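Local atomic coordinates of inorganic polyphosphate/ATP-glucomannokinase (Arthrobacter sp., PDB entry 1WOQ), a protein that phosphorylates glucose and mannose with inorganic polyphosphate or ATP as phosphoryl donor, as a sugar kinase of the ROK family. Residues T22-G27 / A59-E64; G27-K32 / G254-I259; E39-P44 / S66-A71. All coordinates share one frame; numbering follows the deposited sequence.

From the N terminus, strand 23-30 supplies the first segments of two contacts. Its first half enters contact 1, which closes a short loop by bringing helix 51-66 back over the strand. Its second half, sharing Gly27, enters contact 2, a far longer closure that returns helix 250-262, near the C terminus, to the same sheet. Strand 35-44 then opens contact 3, which ends in the turn after helix 51-66. Contacts 1 and 3 cross along the chain, as do contacts 1 and 2, while contact 3 lies wholly within the span of contact 2. Together they set a helix on each face of strand 23-30 and tie its neighbour, strand 35-44, to the turn after one of those helices; contacts 1 and 3 share the phosphate.

Contact 1 (T22-G27 / A59-E64); sequences TGIKGG and ALVVAE. With PO4 (phosphate ion), chain E.
Val61 on helix 51-66 packs against Ile24 and Gly26 of strand 23-30, covering one face of the N-terminal five-stranded sheet of an actin-like ATPase fold. Strand and helix segments run in nearly the same direction, 24° apart, with their axes 8.3 Å from each other at the closest point.

The apolar part rests on the two branches of Val61. Val61 CG2 lies 4.1 Å from Ile24 CG2, the two side chains meeting at a slant, and also reaches the carbonyl oxygen of Ile24. Val61 CG1, anti to its own backbone N (chi1 177°), lies over the strand backbone, 3.7 Å from Gly26 N. The fit depends on the missing side chain there, since a CB on Gly26 would run into Val61 CG1. Ile17 of strand 14-19 and Val43 of strand 35-44 also touch Val61.

The polar part is on the other face of the sheet, where Lys25 points away from the helix. Beyond CG its chain is fully extended, and Lys25 NZ donates to phosphate O4 at 2.8 Å and, weakly, to O1 at 3.3 Å; it also bonds to Asn248 O. Arg42 is a second cation for this ion, which probably came from the crystallisation liquor. With bound glucose about 11 Å from the Lys25 side chain, the site is consistent with a place for phosphate groups of the donor. A methionine in place of Lys25 would probably leave O4 without its ammonium partner and Asn248 O without its donor. On the same ion, Thr22 OG1 lies 3.0 Å from phosphate O2.

Contact 2 (G27-K32 / G254-I259); sequences GIVDLK and GAAIEI
Val29 and Leu31 meet Ala256 and Ile257 in a buried, essentially apolar strand-to-helix contact. Helix 250-262, close to the C terminus, here packs on the first sheet of the actin-like fold, on the face opposite helix 51-66, so that the sheet is layered between helices drawn from distant parts of the chain. No hydrogen bond links the two segments.

Ala256 is the centre of the contact. Ala256 CB lies 3.7 Å from Val29 CB, and both valine methyls flank the same carbon. The small side chain thus lets the helix backbone come close, with the CA atoms of Val29 and Ala256 6.6 Å apart. Ile252, a turn earlier on the helix, also touches Val29.

Leu31, just past the end of the strand, extends the contact along the helix. Its CG is anti to the carbonyl carbon (chi1 -72°), and the forked end straddles the junction of two helix residues: CD1 approaches the carbonyl oxygen of Ala256, while Leu31 CD2 reaches Ile257 CG1 at 3.9 Å and lies near the Ala256 methyl. Leu14 of strand 14-19 and Ala260 also touch Leu31. Ile257 also packs on helix 123-134, touching Leu129, Arg133 and Tyr134.

Between the two apolar residues, Asp30 points away from the helix, and its OD2 forms a salt bridge with Lys33. The exit from the strand is an Asx turn, in which Asp30 OD1, met almost in line with its C-O bond, accepts from Lys32 N at 2.7 Å with a bent N-H...O angle of 133°.

Contact 3 (E39-P44 / S66-A71); sequences ERFRVP and SARPEA. With PO4 (phosphate ion), chain E.
The backbone oxygen of Glu39 accepts a 2.7 Å hydrogen bond from Arg68 NH1, joining strand 35-44, at the edge of the first sheet, to the turn that follows helix 51-66. The donor lies 19° out of the carbonyl plane, and the N-H...O angle is 149°.

Arg68 gets there by length: its chain is extended from CG to NE and crosses from the turn to the strand. Arg68 NH2 passes 3.8 Å from Phe41 CB, with the guanidinium and ring planes nearly perpendicular at 83°. Arg68 NH2 also donates to a water oxygen at 2.9 Å, and this water in turn donates to Arg40 O, so one guanidinium reaches two successive strand carbonyls, one directly and one through water. NE pairs with Glu64 of the preceding helix. Arg68 is the first residue of a type I turn that ends at Ala71.

Further along the strand, Arg42 binds the phosphate side-on: Arg42 NE donates to O3 at 2.8 Å and NH2 to O1 at 2.9 Å.

At this surface the apolar share is slight, and the link is mainly polar: the salt bridge with Glu64 probably offsets the charge of Arg68 and, with the carbonyl and water bonds, limits the rotation of its guanidinium.

Contact 1 (T22-G27 / A59-E64)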
ATOM      1  N   THR A  22     -10.843   5.538  -1.677  1.00 31.90           N
ATOM      2  CA  THR A  22     -12.081   5.490  -2.446  1.00 32.07           C
ATOM      3  C   THR A  22     -12.666   4.092  -2.605  1.00 32.30           C
ATOM      4  O   THR A  22     -13.844   3.946  -2.921  1.00 33.96           O
ATOM      5  CB  THR A  22     -11.888   6.094  -3.852  1.00 32.60           C
ATOM      6  OG1 THR A  22     -10.959   5.298  -4.597  1.00 34.07           O
ATOM      7  CG2 THR A  22     -11.362   7.517  -3.748  1.00 33.77           C
ATOM      8  N   GLY A  23     -11.859   3.063  -2.388  1.00 30.66           N
ATOM      9  CA  GLY A  23     -12.378   1.717  -2.530  1.00 27.84           C
ATOM     10  C   GLY A  23     -11.723   0.686  -1.634  1.00 25.58           C
ATOM     11  O   GLY A  23     -10.560   0.822  -1.258  1.00 26.33           O
ATOM     12  N   ILE A  24     -12.493  -0.337  -1.276  1.00 23.23           N
ATOM     13  CA  ILE A  24     -12.006  -1.436  -0.453  1.00 20.41           C
ATOM     14  C   ILE A  24     -12.117  -2.641  -1.368  1.00 19.61           C
ATOM     15  O   ILE A  24     -13.215  -3.080  -1.709  1.00 18.07           O
ATOM     16  CB  ILE A  24     -12.874  -1.637   0.794  1.00 22.17           C
ATOM     17  CG1 ILE A  24     -12.676  -0.448   1.739  1.00 21.92           C
ATOM     18  CG2 ILE A  24     -12.519  -2.956   1.480  1.00 21.51           C
ATOM     19  CD1 ILE A  24     -13.476  -0.537   3.012  1.00 23.60           C
ATOM     20  N   LYS A  25     -10.971  -3.154  -1.789  1.00 17.01           N
ATOM     21  CA  LYS A  25     -10.946  -4.272  -2.710  1.00 17.68           C
ATOM     22  C   LYS A  25     -10.201  -5.475  -2.176  1.00 16.90           C
ATOM     23  O   LYS A  25      -9.352  -5.360  -1.292  1.00 15.94           O
ATOM     24  CB  LYS A  25     -10.320  -3.823  -4.029  1.00 18.83           C
ATOM     25  CG  LYS A  25      -8.991  -3.118  -3.856  1.00 23.02           C
ATOM     26  CD  LYS A  25      -8.460  -2.587  -5.181  1.00 25.65           C
ATOM     27  CE  LYS A  25      -7.206  -1.756  -4.963  1.00 28.34           C
ATOM     28  NZ  LYS A  25      -6.668  -1.202  -6.237  1.00 31.02           N
ATOM     29  N   GLY A  26     -10.522  -6.636  -2.727  1.00 14.51           N
ATOM     30  CA  GLY A  26      -9.864  -7.845  -2.282  1.00 14.74           C
ATOM     31  C   GLY A  26      -9.705  -8.828  -3.418  1.00 16.00           C
ATOM     32  O   GLY A  26     -10.301  -8.673  -4.487  1.00 14.66           O
ATOM     33  N   GLY A  27      -8.893  -9.845  -3.178  1.00 15.88           N
ATOM     34  CA  GLY A  27      -8.666 -10.858  -4.184  1.00 15.23           C
ATOM     35  C   GLY A  27      -8.132 -12.110  -3.529  1.00 16.77           C
ATOM     36  O   GLY A  27      -7.628 -12.064  -2.408  1.00 13.66           O
ATOM     37  N   ALA A  59     -16.038  -7.121   5.592  1.00 14.20           N
ATOM     38  CA  ALA A  59     -16.782  -8.365   5.732  1.00 13.84           C
ATOM     39  C   ALA A  59     -17.471  -8.745   4.424  1.00 14.25           C
ATOM     40  O   ALA A  59     -17.475  -9.913   4.038  1.00 12.74           O
ATOM     41  CB  ALA A  59     -17.812  -8.244   6.846  1.00 13.43           C
ATOM     42  N   LEU A  60     -18.050  -7.761   3.739  1.00 13.84           N
ATOM     43  CA  LEU A  60     -18.732  -8.035   2.479  1.00 13.15           C
ATOM     44  C   LEU A  60     -17.760  -8.518   1.409  1.00 13.70           C
ATOM     45  O   LEU A  60     -18.073  -9.443   0.659  1.00 13.24           O
ATOM     46  CB  LEU A  60     -19.472  -6.789   1.978  1.00 14.10           C
ATOM     47  CG  LEU A  60     -20.687  -6.366   2.808  1.00 17.84           C
ATOM     48  CD1 LEU A  60     -21.165  -5.002   2.355  1.00 17.76           C
ATOM     49  CD2 LEU A  60     -21.793  -7.407   2.667  1.00 18.74           C
ATOM     50  N   VAL A  61     -16.586  -7.898   1.329  1.00 12.74           N
ATOM     51  CA  VAL A  61     -15.606  -8.317   0.330  1.00 12.61           C
ATOM     52  C   VAL A  61     -15.140  -9.742   0.619  1.00 12.32           C
ATOM     53  O   VAL A  61     -15.081 -10.584  -0.280  1.00 12.89           O
ATOM     54  CB  VAL A  61     -14.374  -7.381   0.295  1.00 12.52           C
ATOM     55  CG1 VAL A  61     -13.354  -7.902  -0.722  1.00 12.84           C
ATOM     56  CG2 VAL A  61     -14.803  -5.967  -0.077  1.00 12.34           C
ATOM     57  N   VAL A  62     -14.804 -10.013   1.876  1.00 13.73           N
ATOM     58  CA  VAL A  62     -14.350 -11.342   2.263  1.00 13.97           C
ATOM     59  C   VAL A  62     -15.440 -12.386   2.037  1.00 14.38           C
ATOM     60  O   VAL A  62     -15.159 -13.499   1.597  1.00 15.25           O
ATOM     61  CB  VAL A  62     -13.911 -11.370   3.747  1.00 12.36           C
ATOM     62  CG1 VAL A  62     -13.666 -12.808   4.201  1.00 15.04           C
ATOM     63  CG2 VAL A  62     -12.638 -10.546   3.923  1.00 13.74           C
ATOM     64  N   ALA A  63     -16.684 -12.023   2.331  1.00 14.29           N
ATOM     65  CA  ALA A  63     -17.795 -12.949   2.146  1.00 16.32           C
ATOM     66  C   ALA A  63     -17.919 -13.337   0.676  1.00 15.67           C
ATOM     67  O   ALA A  63     -18.125 -14.505   0.351  1.00 17.01           O
ATOM     68  CB  ALA A  63     -19.094 -12.321   2.633  1.00 16.00           C
ATOM     69  N   GLU A  64     -17.797 -12.351  -0.206  1.00 15.00           N
ATOM     70  CA  GLU A  64     -17.890 -12.593  -1.644  1.00 15.31           C
ATOM     71  C   GLU A  64     -16.800 -13.545  -2.124  1.00 15.18           C
ATOM     72  O   GLU A  64     -17.084 -14.533  -2.804  1.00 15.04           O
ATOM     73  CB  GLU A  64     -17.789 -11.263  -2.403  1.00 15.46           C
ATOM     74  CG  GLU A  64     -17.485 -11.371  -3.897  1.00 17.67           C
ATOM     75  CD  GLU A  64     -18.565 -12.078  -4.698  1.00 19.76           C
ATOM     76  OE1 GLU A  64     -19.742 -12.060  -4.283  1.00 20.82           O
ATOM     77  OE2 GLU A  64     -18.235 -12.638  -5.762  1.00 20.85           O
TER
HETATM   78  P   PO4 E 281      -9.054   1.515  -5.966  1.00 54.81           P
HETATM   79  O1  PO4 E 281      -9.056   0.805  -7.386  1.00 53.63           O
HETATM   80  O2  PO4 E 281      -9.604   2.924  -5.919  1.00 54.94           O
HETATM   81  O3  PO4 E 281      -9.958   0.555  -5.155  1.00 54.56           O
HETATM   82  O4  PO4 E 281      -7.600   1.396  -5.540  1.00 55.71           O

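Contact 2 (G27-K32 / G254-I259)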
ATOM      1  N   GLY A  27      -8.893  -9.845  -3.178  1.00 15.88           N
ATOM      2  CA  GLY A  27      -8.666 -10.858  -4.184  1.00 15.23           C
ATOM      3  C   GLY A  27      -8.132 -12.110  -3.529  1.00 16.77           C
ATOM      4  O   GLY A  27      -7.628 -12.064  -2.408  1.00 13.66           O
ATOM      5  N   ILE A  28      -8.270 -13.234  -4.223  1.00 15.13           N
ATOM      6  CA  ILE A  28      -7.768 -14.509  -3.734  1.00 15.80           C
ATOM      7  C   ILE A  28      -6.384 -14.587  -4.361  1.00 15.52           C
ATOM      8  O   ILE A  28      -6.247 -14.586  -5.584  1.00 15.90           O
ATOM      9  CB  ILE A  28      -8.673 -15.668  -4.208  1.00 15.86           C
ATOM     10  CG1 ILE A  28     -10.047 -15.529  -3.540  1.00 16.54           C
ATOM     11  CG2 ILE A  28      -8.044 -17.014  -3.863  1.00 14.68           C
ATOM     12  CD1 ILE A  28     -11.117 -16.446  -4.109  1.00 17.74           C
ATOM     13  N   VAL A  29      -5.362 -14.626  -3.515  1.00 16.33           N
ATOM     14  CA  VAL A  29      -3.986 -14.624  -3.986  1.00 17.66           C
ATOM     15  C   VAL A  29      -3.278 -15.968  -4.006  1.00 18.58           C
ATOM     16  O   VAL A  29      -3.265 -16.699  -3.016  1.00 17.49           O
ATOM     17  CB  VAL A  29      -3.134 -13.646  -3.142  1.00 17.21           C
ATOM     18  CG1 VAL A  29      -1.720 -13.546  -3.704  1.00 18.37           C
ATOM     19  CG2 VAL A  29      -3.793 -12.270  -3.118  1.00 17.36           C
ATOM     20  N   ASP A  30      -2.692 -16.274  -5.159  1.00 21.18           N
ATOM     21  CA  ASP A  30      -1.917 -17.493  -5.352  1.00 24.14           C
ATOM     22  C   ASP A  30      -0.482 -17.034  -5.104  1.00 24.00           C
ATOM     23  O   ASP A  30       0.113 -16.371  -5.955  1.00 24.71           O
ATOM     24  CB  ASP A  30      -2.057 -17.989  -6.790  1.00 27.56           C
ATOM     25  CG  ASP A  30      -1.247 -19.244  -7.056  1.00 31.07           C
ATOM     26  OD1 ASP A  30      -0.083 -19.309  -6.609  1.00 33.14           O
ATOM     27  OD2 ASP A  30      -1.771 -20.161  -7.720  1.00 34.14           O
ATOM     28  N   LEU A  31       0.063 -17.366  -3.939  1.00 24.13           N
ATOM     29  CA  LEU A  31       1.411 -16.940  -3.594  1.00 25.98           C
ATOM     30  C   LEU A  31       2.511 -17.575  -4.437  1.00 28.46           C
ATOM     31  O   LEU A  31       3.661 -17.138  -4.397  1.00 27.57           O
ATOM     32  CB  LEU A  31       1.671 -17.174  -2.103  1.00 26.64           C
ATOM     33  CG  LEU A  31       0.911 -16.194  -1.196  1.00 29.04           C
ATOM     34  CD1 LEU A  31       1.187 -16.495   0.264  1.00 30.12           C
ATOM     35  CD2 LEU A  31       1.332 -14.769  -1.530  1.00 29.16           C
ATOM     36  N   LYS A  32       2.160 -18.595  -5.209  1.00 30.32           N
ATOM     37  CA  LYS A  32       3.143 -19.245  -6.065  1.00 33.18           C
ATOM     38  C   LYS A  32       3.431 -18.391  -7.294  1.00 33.81           C
ATOM     39  O   LYS A  32       4.558 -18.370  -7.790  1.00 34.79           O
ATOM     40  CB  LYS A  32       2.646 -20.629  -6.489  1.00 35.74           C
ATOM     41  CG  LYS A  32       3.068 -21.751  -5.549  1.00 40.13           C
ATOM     42  CD  LYS A  32       2.689 -21.464  -4.104  1.00 43.18           C
ATOM     43  CE  LYS A  32       3.248 -22.528  -3.168  1.00 45.22           C
ATOM     44  NZ  LYS A  32       2.904 -22.253  -1.743  1.00 46.79           N
ATOM     45  N   GLY A 254       0.429  -8.025  -1.391  1.00 12.79           N
ATOM     46  CA  GLY A 254       1.303  -7.810  -0.251  1.00 13.48           C
ATOM     47  C   GLY A 254       0.684  -8.243   1.069  1.00 13.80           C
ATOM     48  O   GLY A 254       1.377  -8.730   1.958  1.00 13.98           O
ATOM     49  N   ALA A 255      -0.627  -8.060   1.205  1.00 14.20           N
ATOM     50  CA  ALA A 255      -1.315  -8.446   2.432  1.00 14.41           C
ATOM     51  C   ALA A 255      -1.258  -9.961   2.609  1.00 15.03           C
ATOM     52  O   ALA A 255      -1.098 -10.458   3.721  1.00 14.59           O
ATOM     53  CB  ALA A 255      -2.766  -7.977   2.392  1.00 14.48           C
ATOM     54  N   ALA A 256      -1.387 -10.687   1.502  1.00 16.08           N
ATOM     55  CA  ALA A 256      -1.340 -12.146   1.538  1.00 17.44           C
ATOM     56  C   ALA A 256       0.076 -12.597   1.889  1.00 17.66           C
ATOM     57  O   ALA A 256       0.268 -13.513   2.691  1.00 17.65           O
ATOM     58  CB  ALA A 256      -1.759 -12.718   0.189  1.00 18.16           C
ATOM     59  N   ILE A 257       1.067 -11.948   1.283  1.00 18.20           N
ATOM     60  CA  ILE A 257       2.462 -12.274   1.559  1.00 16.94           C
ATOM     61  C   ILE A 257       2.731 -12.179   3.058  1.00 17.94           C
ATOM     62  O   ILE A 257       3.330 -13.078   3.639  1.00 18.57           O
ATOM     63  CB  ILE A 257       3.433 -11.299   0.840  1.00 16.58           C
ATOM     64  CG1 ILE A 257       3.417 -11.560  -0.667  1.00 16.92           C
ATOM     65  CG2 ILE A 257       4.848 -11.456   1.404  1.00 17.16           C
ATOM     66  CD1 ILE A 257       4.264 -10.585  -1.464  1.00 15.44           C
ATOM     67  N   GLU A 258       2.287 -11.085   3.674  1.00 18.38           N
ATOM     68  CA  GLU A 258       2.500 -10.880   5.102  1.00 21.46           C
ATOM     69  C   GLU A 258       1.938 -12.037   5.925  1.00 22.46           C
ATOM     70  O   GLU A 258       2.583 -12.495   6.867  1.00 22.68           O
ATOM     71  CB  GLU A 258       1.876  -9.553   5.555  1.00 22.48           C
ATOM     72  CG  GLU A 258       2.209  -9.161   7.000  1.00 25.72           C
ATOM     73  CD  GLU A 258       3.703  -9.001   7.249  1.00 25.55           C
ATOM     74  OE1 GLU A 258       4.491  -9.082   6.284  1.00 29.51           O
ATOM     75  OE2 GLU A 258       4.094  -8.786   8.416  1.00 31.19           O
ATOM     76  N   ILE A 259       0.739 -12.504   5.584  1.00 24.82           N
ATOM     77  CA  ILE A 259       0.144 -13.629   6.310  1.00 26.65           C
ATOM     78  C   ILE A 259       1.102 -14.811   6.263  1.00 28.35           C
ATOM     79  O   ILE A 259       1.428 -15.407   7.291  1.00 29.33           O
ATOM     80  CB  ILE A 259      -1.175 -14.108   5.674  1.00 27.65           C
ATOM     81  CG1 ILE A 259      -2.261 -13.051   5.835  1.00 28.99           C
ATOM     82  CG2 ILE A 259      -1.613 -15.428   6.317  1.00 28.46           C
ATOM     83  CD1 ILE A 259      -3.576 -13.471   5.233  1.00 32.77           C
TER

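Contact 3 (E39-P44 / S66-A71)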
ATOM      1  N   GLU A  39     -11.210 -12.663 -10.555  1.00 27.58           N
ATOM      2  CA  GLU A  39     -11.218 -11.203 -10.541  1.00 28.74           C
ATOM      3  C   GLU A  39     -11.193 -10.619  -9.132  1.00 26.23           C
ATOM      4  O   GLU A  39     -11.642 -11.254  -8.178  1.00 24.42           O
ATOM      5  CB  GLU A  39     -12.469 -10.686 -11.256  1.00 32.01           C
ATOM      6  CG  GLU A  39     -12.686 -11.265 -12.645  1.00 37.82           C
ATOM      7  CD  GLU A  39     -11.571 -10.909 -13.604  1.00 40.96           C
ATOM      8  OE1 GLU A  39     -11.354  -9.703 -13.842  1.00 43.67           O
ATOM      9  OE2 GLU A  39     -10.910 -11.836 -14.121  1.00 45.26           O
ATOM     10  N   ARG A  40     -10.665  -9.406  -9.004  1.00 25.08           N
ATOM     11  CA  ARG A  40     -10.643  -8.747  -7.706  1.00 23.63           C
ATOM     12  C   ARG A  40     -12.058  -8.229  -7.493  1.00 22.50           C
ATOM     13  O   ARG A  40     -12.784  -7.978  -8.459  1.00 22.96           O
ATOM     14  CB  ARG A  40      -9.641  -7.591  -7.697  1.00 27.49           C
ATOM     15  CG  ARG A  40      -9.929  -6.499  -8.699  1.00 33.48           C
ATOM     16  CD  ARG A  40      -8.645  -5.781  -9.071  1.00 38.70           C
ATOM     17  NE  ARG A  40      -8.871  -4.684 -10.005  1.00 42.69           N
ATOM     18  CZ  ARG A  40      -7.948  -4.216 -10.837  1.00 43.85           C
ATOM     19  NH1 ARG A  40      -6.738  -4.758 -10.852  1.00 44.97           N
ATOM     20  NH2 ARG A  40      -8.232  -3.208 -11.651  1.00 45.20           N
ATOM     21  N   PHE A  41     -12.453  -8.082  -6.235  1.00 18.58           N
ATOM     22  CA  PHE A  41     -13.792  -7.612  -5.902  1.00 17.16           C
ATOM     23  C   PHE A  41     -13.670  -6.335  -5.089  1.00 17.91           C
ATOM     24  O   PHE A  41     -12.843  -6.250  -4.184  1.00 18.07           O
ATOM     25  CB  PHE A  41     -14.524  -8.679  -5.092  1.00 15.08           C
ATOM     26  CG  PHE A  41     -15.961  -8.357  -4.828  1.00 14.27           C
ATOM     27  CD1 PHE A  41     -16.902  -8.434  -5.849  1.00 14.99           C
ATOM     28  CD2 PHE A  41     -16.376  -7.976  -3.556  1.00 14.12           C
ATOM     29  CE1 PHE A  41     -18.243  -8.137  -5.606  1.00 16.47           C
ATOM     30  CE2 PHE A  41     -17.712  -7.677  -3.302  1.00 16.76           C
ATOM     31  CZ  PHE A  41     -18.648  -7.758  -4.331  1.00 15.02           C
ATOM     32  N   ARG A  42     -14.496  -5.342  -5.407  1.00 17.42           N
ATOM     33  CA  ARG A  42     -14.433  -4.070  -4.703  1.00 18.46           C
ATOM     34  C   ARG A  42     -15.789  -3.497  -4.321  1.00 18.40           C
ATOM     35  O   ARG A  42     -16.784  -3.689  -5.020  1.00 18.36           O
ATOM     36  CB  ARG A  42     -13.692  -3.037  -5.564  1.00 21.85           C
ATOM     37  CG  ARG A  42     -13.618  -1.647  -4.943  1.00 26.74           C
ATOM     38  CD  ARG A  42     -13.257  -0.567  -5.960  1.00 30.11           C
ATOM     39  NE  ARG A  42     -11.953  -0.762  -6.595  1.00 34.97           N
ATOM     40  CZ  ARG A  42     -11.757  -1.418  -7.737  1.00 36.83           C
ATOM     41  NH1 ARG A  42     -12.784  -1.951  -8.386  1.00 37.59           N
ATOM     42  NH2 ARG A  42     -10.531  -1.529  -8.237  1.00 36.16           N
ATOM     43  N   VAL A  43     -15.814  -2.800  -3.191  1.00 17.69           N
ATOM     44  CA  VAL A  43     -17.018  -2.125  -2.724  1.00 18.94           C
ATOM     45  C   VAL A  43     -16.528  -0.724  -2.388  1.00 19.76           C
ATOM     46  O   VAL A  43     -15.335  -0.519  -2.139  1.00 18.96           O
ATOM     47  CB  VAL A  43     -17.640  -2.794  -1.475  1.00 19.65           C
ATOM     48  CG1 VAL A  43     -18.020  -4.236  -1.796  1.00 20.21           C
ATOM     49  CG2 VAL A  43     -16.677  -2.733  -0.301  1.00 20.73           C
ATOM     50  N   PRO A  44     -17.428   0.266  -2.403  1.00 19.77           N
ATOM     51  CA  PRO A  44     -17.024   1.640  -2.096  1.00 20.18           C
ATOM     52  C   PRO A  44     -16.562   1.814  -0.659  1.00 21.48           C
ATOM     53  O   PRO A  44     -17.100   1.188   0.253  1.00 21.28           O
ATOM     54  CB  PRO A  44     -18.291   2.448  -2.378  1.00 20.10           C
ATOM     55  CG  PRO A  44     -19.015   1.614  -3.394  1.00 19.77           C
ATOM     56  CD  PRO A  44     -18.828   0.221  -2.852  1.00 19.93           C
ATOM     57  N   SER A  66     -14.899 -15.577  -0.328  1.00 14.84           N
ATOM     58  CA  SER A  66     -14.965 -16.869   0.348  1.00 16.93           C
ATOM     59  C   SER A  66     -16.016 -17.796  -0.258  1.00 18.86           C
ATOM     60  O   SER A  66     -15.965 -19.011  -0.063  1.00 19.55           O
ATOM     61  CB  SER A  66     -15.267 -16.674   1.837  1.00 17.45           C
ATOM     62  OG  SER A  66     -14.297 -15.851   2.457  1.00 22.29           O
ATOM     63  N   ALA A  67     -16.964 -17.227  -0.996  1.00 19.44           N
ATOM     64  CA  ALA A  67     -18.023 -18.023  -1.610  1.00 21.17           C
ATOM     65  C   ALA A  67     -17.627 -18.563  -2.978  1.00 22.53           C
ATOM     66  O   ALA A  67     -18.338 -19.381  -3.561  1.00 23.59           O
ATOM     67  CB  ALA A  67     -19.298 -17.192  -1.730  1.00 19.98           C
ATOM     68  N   ARG A  68     -16.490 -18.112  -3.491  1.00 21.62           N
ATOM     69  CA  ARG A  68     -16.037 -18.563  -4.802  1.00 24.94           C
ATOM     70  C   ARG A  68     -15.406 -19.949  -4.760  1.00 25.55           C
ATOM     71  O   ARG A  68     -14.807 -20.345  -3.759  1.00 25.56           O
ATOM     72  CB  ARG A  68     -15.055 -17.553  -5.390  1.00 24.05           C
ATOM     73  CG  ARG A  68     -15.672 -16.183  -5.555  1.00 24.37           C
ATOM     74  CD  ARG A  68     -14.771 -15.253  -6.318  1.00 25.43           C
ATOM     75  NE  ARG A  68     -15.375 -13.934  -6.458  1.00 23.44           N
ATOM     76  CZ  ARG A  68     -14.778 -12.909  -7.050  1.00 24.18           C
ATOM     77  NH1 ARG A  68     -13.563 -13.062  -7.556  1.00 23.63           N
ATOM     78  NH2 ARG A  68     -15.394 -11.736  -7.132  1.00 21.42           N
ATOM     79  N   PRO A  69     -15.535 -20.708  -5.856  1.00 28.02           N
ATOM     80  CA  PRO A  69     -14.965 -22.057  -5.911  1.00 28.00           C
ATOM     81  C   PRO A  69     -13.458 -22.100  -5.674  1.00 28.18           C
ATOM     82  O   PRO A  69     -12.934 -23.093  -5.168  1.00 27.94           O
ATOM     83  CB  PRO A  69     -15.366 -22.547  -7.305  1.00 29.58           C
ATOM     84  CG  PRO A  69     -15.472 -21.283  -8.102  1.00 31.43           C
ATOM     85  CD  PRO A  69     -16.162 -20.346  -7.138  1.00 28.72           C
ATOM     86  N   GLU A  70     -12.766 -21.018  -6.020  1.00 27.23           N
ATOM     87  CA  GLU A  70     -11.321 -20.958  -5.839  1.00 27.00           C
ATOM     88  C   GLU A  70     -10.914 -20.405  -4.469  1.00 25.66           C
ATOM     89  O   GLU A  70      -9.732 -20.191  -4.204  1.00 24.70           O
ATOM     90  CB  GLU A  70     -10.685 -20.110  -6.950  1.00 28.23           C
ATOM     91  CG  GLU A  70     -11.197 -18.677  -7.033  1.00 32.73           C
ATOM     92  CD  GLU A  70     -12.352 -18.507  -8.008  1.00 33.60           C
ATOM     93  OE1 GLU A  70     -13.291 -19.324  -7.976  1.00 34.44           O
ATOM     94  OE2 GLU A  70     -12.324 -17.544  -8.802  1.00 37.27           O
ATOM     95  N   ALA A  71     -11.892 -20.187  -3.597  1.00 23.82           N
ATOM     96  CA  ALA A  71     -11.616 -19.654  -2.264  1.00 23.54           C
ATOM     97  C   ALA A  71     -10.832 -20.620  -1.381  1.00 23.31           C
ATOM     98  O   ALA A  71     -10.943 -21.838  -1.524  1.00 22.63           O
ATOM     99  CB  ALA A  71     -12.922 -19.289  -1.577  1.00 22.70           C
TER
HETATM  100  P   PO4 E 281      -9.054   1.515  -5.966  1.00 54.81           P
HETATM  101  O1  PO4 E 281      -9.056   0.805  -7.386  1.00 53.63           O
HETATM  102  O2  PO4 E 281      -9.604   2.924  -5.919  1.00 54.94           O
HETATM  103  O3  PO4 E 281      -9.958   0.555  -5.155  1.00 54.56           O
HETATM  104  O4  PO4 E 281      -7.600   1.396  -5.540  1.00 55.71           O
HETATM  105  O   HOH W   1     -15.056  -9.521  -8.960  1.00 22.22           O